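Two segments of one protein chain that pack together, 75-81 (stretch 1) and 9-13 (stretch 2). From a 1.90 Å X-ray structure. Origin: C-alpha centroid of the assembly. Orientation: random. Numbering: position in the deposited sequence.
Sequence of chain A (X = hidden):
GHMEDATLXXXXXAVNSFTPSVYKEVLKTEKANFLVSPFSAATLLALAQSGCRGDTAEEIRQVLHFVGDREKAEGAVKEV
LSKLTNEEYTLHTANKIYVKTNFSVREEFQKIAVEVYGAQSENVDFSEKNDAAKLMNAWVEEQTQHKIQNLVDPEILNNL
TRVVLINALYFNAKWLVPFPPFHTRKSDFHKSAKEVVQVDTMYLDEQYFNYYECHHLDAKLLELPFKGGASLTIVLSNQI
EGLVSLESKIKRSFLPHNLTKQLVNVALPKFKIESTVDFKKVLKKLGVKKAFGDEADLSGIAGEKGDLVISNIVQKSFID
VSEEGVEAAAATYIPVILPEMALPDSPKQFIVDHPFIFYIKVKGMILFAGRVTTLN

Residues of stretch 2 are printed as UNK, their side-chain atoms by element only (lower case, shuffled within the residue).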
# COMPACT_ATOMS: atom_id res chain seq x y z
N GLY A 75 0.65 20.05 6.03
CA GLY A 75 -0.45 20.46 5.18
C GLY A 75 -0.61 19.52 4.00
O GLY A 75 -1.71 19.12 3.65
N ALA A 76 0.52 19.18 3.39
CA ALA A 76 0.55 18.33 2.21
C ALA A 76 -0.05 16.95 2.48
O ALA A 76 -0.90 16.48 1.73
CB ALA A 76 1.98 18.19 1.71
N VAL A 77 0.39 16.32 3.56
CA VAL A 77 -0.14 15.02 3.96
C VAL A 77 -1.61 15.12 4.35
O VAL A 77 -2.40 14.22 4.10
CB VAL A 77 0.65 14.44 5.14
CG1 VAL A 77 -0.02 13.18 5.67
CG2 VAL A 77 2.08 14.17 4.73
N LYS A 78 -1.97 16.24 4.97
CA LYS A 78 -3.33 16.45 5.40
C LYS A 78 -4.27 16.50 4.19
O LYS A 78 -5.38 15.99 4.25
CB LYS A 78 -3.43 17.74 6.21
CG LYS A 78 -4.83 18.15 6.59
CD LYS A 78 -5.39 17.30 7.71
CE LYS A 78 -6.67 17.92 8.27
NZ LYS A 78 -6.43 19.28 8.85
N GLU A 79 -3.81 17.11 3.10
CA GLU A 79 -4.64 17.20 1.89
C GLU A 79 -4.87 15.84 1.22
O GLU A 79 -6.02 15.46 0.96
CB GLU A 79 -4.09 18.22 0.88
CG GLU A 79 -5.04 18.46 -0.31
CD GLU A 79 -4.65 19.66 -1.19
OE1 GLU A 79 -3.74 19.51 -2.04
OE2 GLU A 79 -5.25 20.75 -1.03
N VAL A 80 -3.81 15.09 0.95
CA VAL A 80 -3.97 13.78 0.32
C VAL A 80 -4.90 12.89 1.14
O VAL A 80 -5.86 12.32 0.60
CB VAL A 80 -2.63 13.07 0.07
CG1 VAL A 80 -1.81 13.82 -0.96
CG2 VAL A 80 -1.85 12.93 1.37
N LEU A 81 -4.64 12.76 2.43
CA LEU A 81 -5.47 11.89 3.27
C LEU A 81 -6.95 12.25 3.26
O LEU A 81 -7.81 11.37 3.28
CB LEU A 81 -4.95 11.86 4.70
CG LEU A 81 -3.75 10.95 4.96
CD1 LEU A 81 -3.38 11.02 6.44
CD2 LEU A 81 -4.06 9.52 4.53
N UNK A 9 1.52 18.04 -8.00
CA UNK A 9 2.10 18.28 -6.68
C UNK A 9 3.26 17.32 -6.46
O UNK A 9 3.33 16.28 -7.12
o UNK A 9 -2.30 17.71 -5.08
n UNK A 9 -1.19 19.14 -3.73
c UNK A 9 -1.35 18.48 -4.87
c UNK A 9 -0.31 18.72 -5.94
c UNK A 9 1.04 18.10 -5.59
N UNK A 10 4.13 17.64 -5.52
CA UNK A 10 5.34 16.84 -5.33
C UNK A 10 5.33 15.97 -4.09
O UNK A 10 6.32 15.30 -3.79
o UNK A 10 7.35 20.79 -3.53
c UNK A 10 6.57 17.74 -5.32
c UNK A 10 6.87 20.05 -4.41
o UNK A 10 6.56 20.45 -5.56
c UNK A 10 6.67 18.59 -4.08
N UNK A 11 4.23 15.97 -3.34
CA UNK A 11 4.06 14.93 -2.34
C UNK A 11 3.46 13.69 -3.01
O UNK A 11 3.97 12.58 -2.82
c UNK A 11 3.21 15.37 -1.14
c UNK A 11 3.98 13.71 0.56
c UNK A 11 1.67 13.75 -0.01
c UNK A 11 2.95 14.26 -0.17
c UNK A 11 1.43 12.71 0.87
c UNK A 11 3.75 12.68 1.45
c UNK A 11 2.46 12.17 1.60
N UNK A 12 2.39 13.89 -3.79
CA UNK A 12 1.90 12.80 -4.64
C UNK A 12 3.04 12.24 -5.48
O UNK A 12 3.10 11.04 -5.73
c UNK A 12 1.52 15.07 -3.88
c UNK A 12 0.35 14.58 -4.68
c UNK A 12 0.89 13.50 -5.54
N UNK A 13 3.95 13.11 -5.88
CA UNK A 13 5.09 12.72 -6.69
C UNK A 13 6.14 11.93 -5.91
O UNK A 13 6.75 11.00 -6.43
n UNK A 13 7.12 12.77 -8.91
o UNK A 13 5.73 14.35 -9.70
c UNK A 13 5.72 13.96 -7.34
c UNK A 13 6.19 13.70 -8.75

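Position 9 has five side-chain atoms: three carbons in a row, the third carrying one oxygen and one nitrogen. The nitrogen lies near the carboxylate of Glu79. An unbranched chain of this length ending in an amide is glutamine, so this is Gln9. Its NE2 donates a hydrogen bond to OE1 of Glu79 at 3.1 Å, with an N-H...acceptor angle of 151°. The same OE1 is also hydrogen-bonded elsewhere in the structure.

Position 10 also has five side-chain atoms, but the third carbon carries two oxygens. The side chain touches nothing on stretch 1. A carboxylate at the end of a two-carbon arm is that of glutamate. This is Glu10, and it is exposed.

Position 11 has seven side-chain atoms, all carbon: one carbon leading to a six-membered ring. No oxygen sits on the ring, which excludes tyrosine. The side chain reaches Ala76, Val77 and Val80. This is Phe11, with chi1 in the t rotamer. CG2 of Val77 lies over one ring face, 4.2 Å from the centroid of the Phe11 ring and 28° off the normal, a CH-pi contact. CG2 of Val77 is 3.7 Å from CZ of Phe11. CG2 of Val80 meets the ring edge, 3.3 Å from CE2 of Phe11. Nearer the backbone, CB of Ala76 is 4.2 Å from CB of Phe11.

Position 12 has three side-chain carbons that close a ring onto the backbone nitrogen. One ring carbon approaches Val80. The closure identifies proline, Pro12. The pucker is C-gamma exo. CG of Pro12 lies 4.4 Å from CG1 of Val80, a light apolar contact. With its nitrogen in the ring, Pro12 has no backbone N-H to donate.

Position 13 has four side-chain atoms: two carbons, the second carrying one oxygen and one nitrogen. The side chain reaches nothing on stretch 1. The shorter amide is asparagine, Asn13. Backbone N of Asn13 makes a weak hydrogen bond to O of Gln9, at 3.5 Å.

The contact is small, burying 255 Å² over both sides, and it centres on Phe11. This residue has 84 Å² covered by the other stretch, the largest covered area of any residue in the two stretches. Ala76 and Val80 are four residues apart, so they lie about one helical turn from each other, and both point toward stretch 2. With Val77 they give the aromatic side chain an apolar surface on the helix. Pro12 adds a little to the Val80 contact. The amide of Gln9 adds one polar link, to Glu79.

Stretch 2 9-13: QEFPN
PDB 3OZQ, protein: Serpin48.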